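PDB 4QRN: 5-Carboxyvanillate Decarboxylase from Novosphingobium aromaticivorans, which probably removes the carboxyl group from 5-carboxyvanillate as a metal-dependent carboxy-lyase of the amidohydrolase family. Local coordinates for residues A43-E48 with A110-G115. Sequence-based numbering, arbitrary orientation.
With 1DF (4-hydroxy-3-methoxy-5-nitrobenzoic acid), chain F.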
loop_
_atom_site.group_PDB
_atom_site.type_symbol
_atom_site.label_atom_id
_atom_site.label_comp_id
_atom_site.label_asym_id
_atom_site.label_seq_id
_atom_site.Cartn_x
_atom_site.Cartn_y
_atom_site.Cartn_z
ATOM N N ALA A 43 22.054 -6.226 -1.151
ATOM C CA ALA A 43 21.781 -7.651 -1.259
ATOM C C ALA A 43 22.948 -8.445 -1.856
ATOM O O ALA A 43 23.688 -7.945 -2.727
ATOM C CB ALA A 43 20.560 -7.863 -2.134
ATOM N N PHE A 44 23.054 -9.711 -1.437
ATOM C CA PHE A 44 23.943 -10.668 -2.102
ATOM C C PHE A 44 23.238 -12.014 -2.160
ATOM O O PHE A 44 22.221 -12.233 -1.490
ATOM C CB PHE A 44 25.299 -10.800 -1.389
ATOM C CG PHE A 44 25.215 -11.536 -0.095
ATOM C CD1 PHE A 44 24.850 -10.851 1.064
ATOM C CD2 PHE A 44 25.468 -12.897 -0.021
ATOM C CE1 PHE A 44 24.705 -11.487 2.273
ATOM C CE2 PHE A 44 25.328 -13.571 1.227
ATOM C CZ PHE A 44 24.951 -12.850 2.367
ATOM N N ALA A 45 23.767 -12.922 -2.989
ATOM C CA ALA A 45 23.238 -14.274 -3.128
ATOM C C ALA A 45 24.371 -15.266 -2.990
ATOM O O ALA A 45 25.537 -14.902 -3.169
ATOM C CB ALA A 45 22.580 -14.464 -4.494
ATOM N N THR A 46 24.022 -16.524 -2.710
ATOM C CA THR A 46 24.982 -17.607 -2.873
ATOM C C THR A 46 24.466 -18.510 -3.988
ATOM O O THR A 46 23.270 -18.773 -4.125
ATOM C CB THR A 46 25.236 -18.408 -1.581
ATOM O OG1 THR A 46 24.108 -19.240 -1.285
ATOM C CG2 THR A 46 25.574 -17.475 -0.407
ATOM N N ARG A 47 25.402 -19.017 -4.772
ATOM C CA ARG A 47 25.046 -19.862 -5.900
ATOM C C ARG A 47 24.291 -21.102 -5.442
ATOM O O ARG A 47 23.334 -21.530 -6.101
ATOM C CB ARG A 47 26.317 -20.255 -6.661
ATOM C CG ARG A 47 26.102 -21.012 -7.978
ATOM C CD ARG A 47 25.447 -20.123 -9.034
ATOM N NE ARG A 47 24.067 -20.521 -9.209
ATOM C CZ ARG A 47 23.235 -20.031 -10.118
ATOM N NH1 ARG A 47 23.611 -19.049 -10.933
ATOM N NH2 ARG A 47 22.004 -20.516 -10.184
ATOM N N GLU A 48 24.711 -21.688 -4.323
ATOM C CA GLU A 48 24.055 -22.916 -3.896
ATOM C C GLU A 48 22.606 -22.676 -3.470
ATOM O O GLU A 48 21.763 -23.552 -3.692
ATOM C CB GLU A 48 24.838 -23.643 -2.802
ATOM C CG GLU A 48 25.011 -22.872 -1.542
ATOM C CD GLU A 48 25.907 -23.572 -0.535
ATOM O OE1 GLU A 48 26.521 -24.619 -0.871
ATOM O OE2 GLU A 48 26.012 -23.056 0.602
ATOM N N ALA A 110 22.799 -8.253 3.232
ATOM C CA ALA A 110 21.948 -9.373 3.666
ATOM C C ALA A 110 21.641 -10.295 2.500
ATOM O O ALA A 110 21.459 -9.866 1.355
ATOM C CB ALA A 110 20.647 -8.846 4.274
ATOM N N LEU A 111 21.504 -11.567 2.817
ATOM C CA LEU A 111 21.156 -12.580 1.833
ATOM C C LEU A 111 19.816 -12.226 1.197
ATOM O O LEU A 111 18.832 -11.940 1.880
ATOM C CB LEU A 111 21.083 -13.948 2.494
ATOM C CG LEU A 111 20.756 -15.103 1.545
ATOM C CD1 LEU A 111 21.901 -15.363 0.591
ATOM C CD2 LEU A 111 20.389 -16.359 2.326
ATOM N N THR A 112 19.765 -12.279 -0.127
ATOM C CA THR A 112 18.628 -11.765 -0.848
ATOM C C THR A 112 17.372 -12.597 -0.628
ATOM O O THR A 112 17.401 -13.828 -0.448
ATOM C CB THR A 112 18.994 -11.624 -2.333
ATOM O OG1 THR A 112 17.996 -10.864 -3.007
ATOM C CG2 THR A 112 19.136 -12.952 -3.035
ATOM N N SER A 113 16.242 -11.899 -0.655
ATOM C CA SER A 113 14.951 -12.522 -0.417
ATOM C C SER A 113 14.661 -13.605 -1.455
ATOM O O SER A 113 14.897 -13.402 -2.642
ATOM C CB SER A 113 13.896 -11.434 -0.482
ATOM O OG SER A 113 12.612 -11.975 -0.284
ATOM N N PRO A 114 14.081 -14.746 -1.035
ATOM C CA PRO A 114 13.505 -15.049 0.281
ATOM C C PRO A 114 14.443 -15.796 1.228
ATOM O O PRO A 114 13.984 -16.387 2.213
ATOM C CB PRO A 114 12.318 -15.944 -0.088
ATOM C CG PRO A 114 12.864 -16.756 -1.230
ATOM C CD PRO A 114 13.637 -15.735 -2.044
ATOM N N GLY A 115 15.743 -15.787 0.948
ATOM C CA GLY A 115 16.669 -16.503 1.810
ATOM C C GLY A 115 16.357 -17.990 1.831
ATOM O O GLY A 115 15.983 -18.579 0.805
HETATM C C1 1DF F . 13.887 -6.651 -6.174
HETATM C CO1 1DF F . 13.856 -5.520 -5.408
HETATM C CO2 1DF F . 14.275 -7.874 -5.582
HETATM C CM1 1DF F . 14.327 -5.653 -4.059
HETATM C CM2 1DF F . 14.851 -7.917 -4.328
HETATM O OM 1DF F . 15.288 -9.065 -3.730
HETATM C CZ 1DF F . 15.007 -6.766 -3.571
HETATM C CC 1DF F . 13.450 -6.653 -7.592
HETATM C CV 1DF F . 14.910 -10.301 -4.336
HETATM O O1 1DF F . 13.595 -5.554 -8.272
HETATM O O2 1DF F . 12.991 -7.696 -8.071
HETATM O O3 1DF F . 15.693 -6.743 -2.465
HETATM N N 1DF F . 13.831 -4.585 -3.124
HETATM O O11 1DF F . 14.025 -4.626 -1.942
HETATM O O22 1DF F . 13.053 -3.715 -3.607
#
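At the C-terminal ends of two parallel strands of the amidohydrolase barrel, where loops form the active site, F44 sits opposite L111 in a parallel bridge and bonds to its flanking residues, A110 and T112. F44 N donates to A110 O (3.2 Å) from above the carbonyl plane, while T112 N reaches F44 O (2.8 Å) almost in line with the carbonyl bond. The F44 ring bends back over the neighbouring strand because CG sits between backbone N and carbonyl carbon (chi1 72°). Over one face of this flat ring L111 CA makes a CH-pi contact, offset toward the rim, 4.0 Å from the centroid; L111 CD1 packs against F44 CE2 at 3.9 Å. An alanine in place of F44 would probably leave L111 CA and CD1 without their aromatic cover. A43 CB touches T112 OG1 at 4.0 Å and lies about 5 Å from the manganese ion, consistent with a small residue. T112 OG1, anti to the backbone N (chi1 -168°), is hydrogen-bonded to Y339 OH and 3.3 Å from the inhibitor's methoxy oxygen OM. T46 N-caps helix 47-59 through a weak bond from I49 N to OG1, helix 79-89 covers A43 and A45 through L88, and strand 106-111 lies between 38-44 and 147-149.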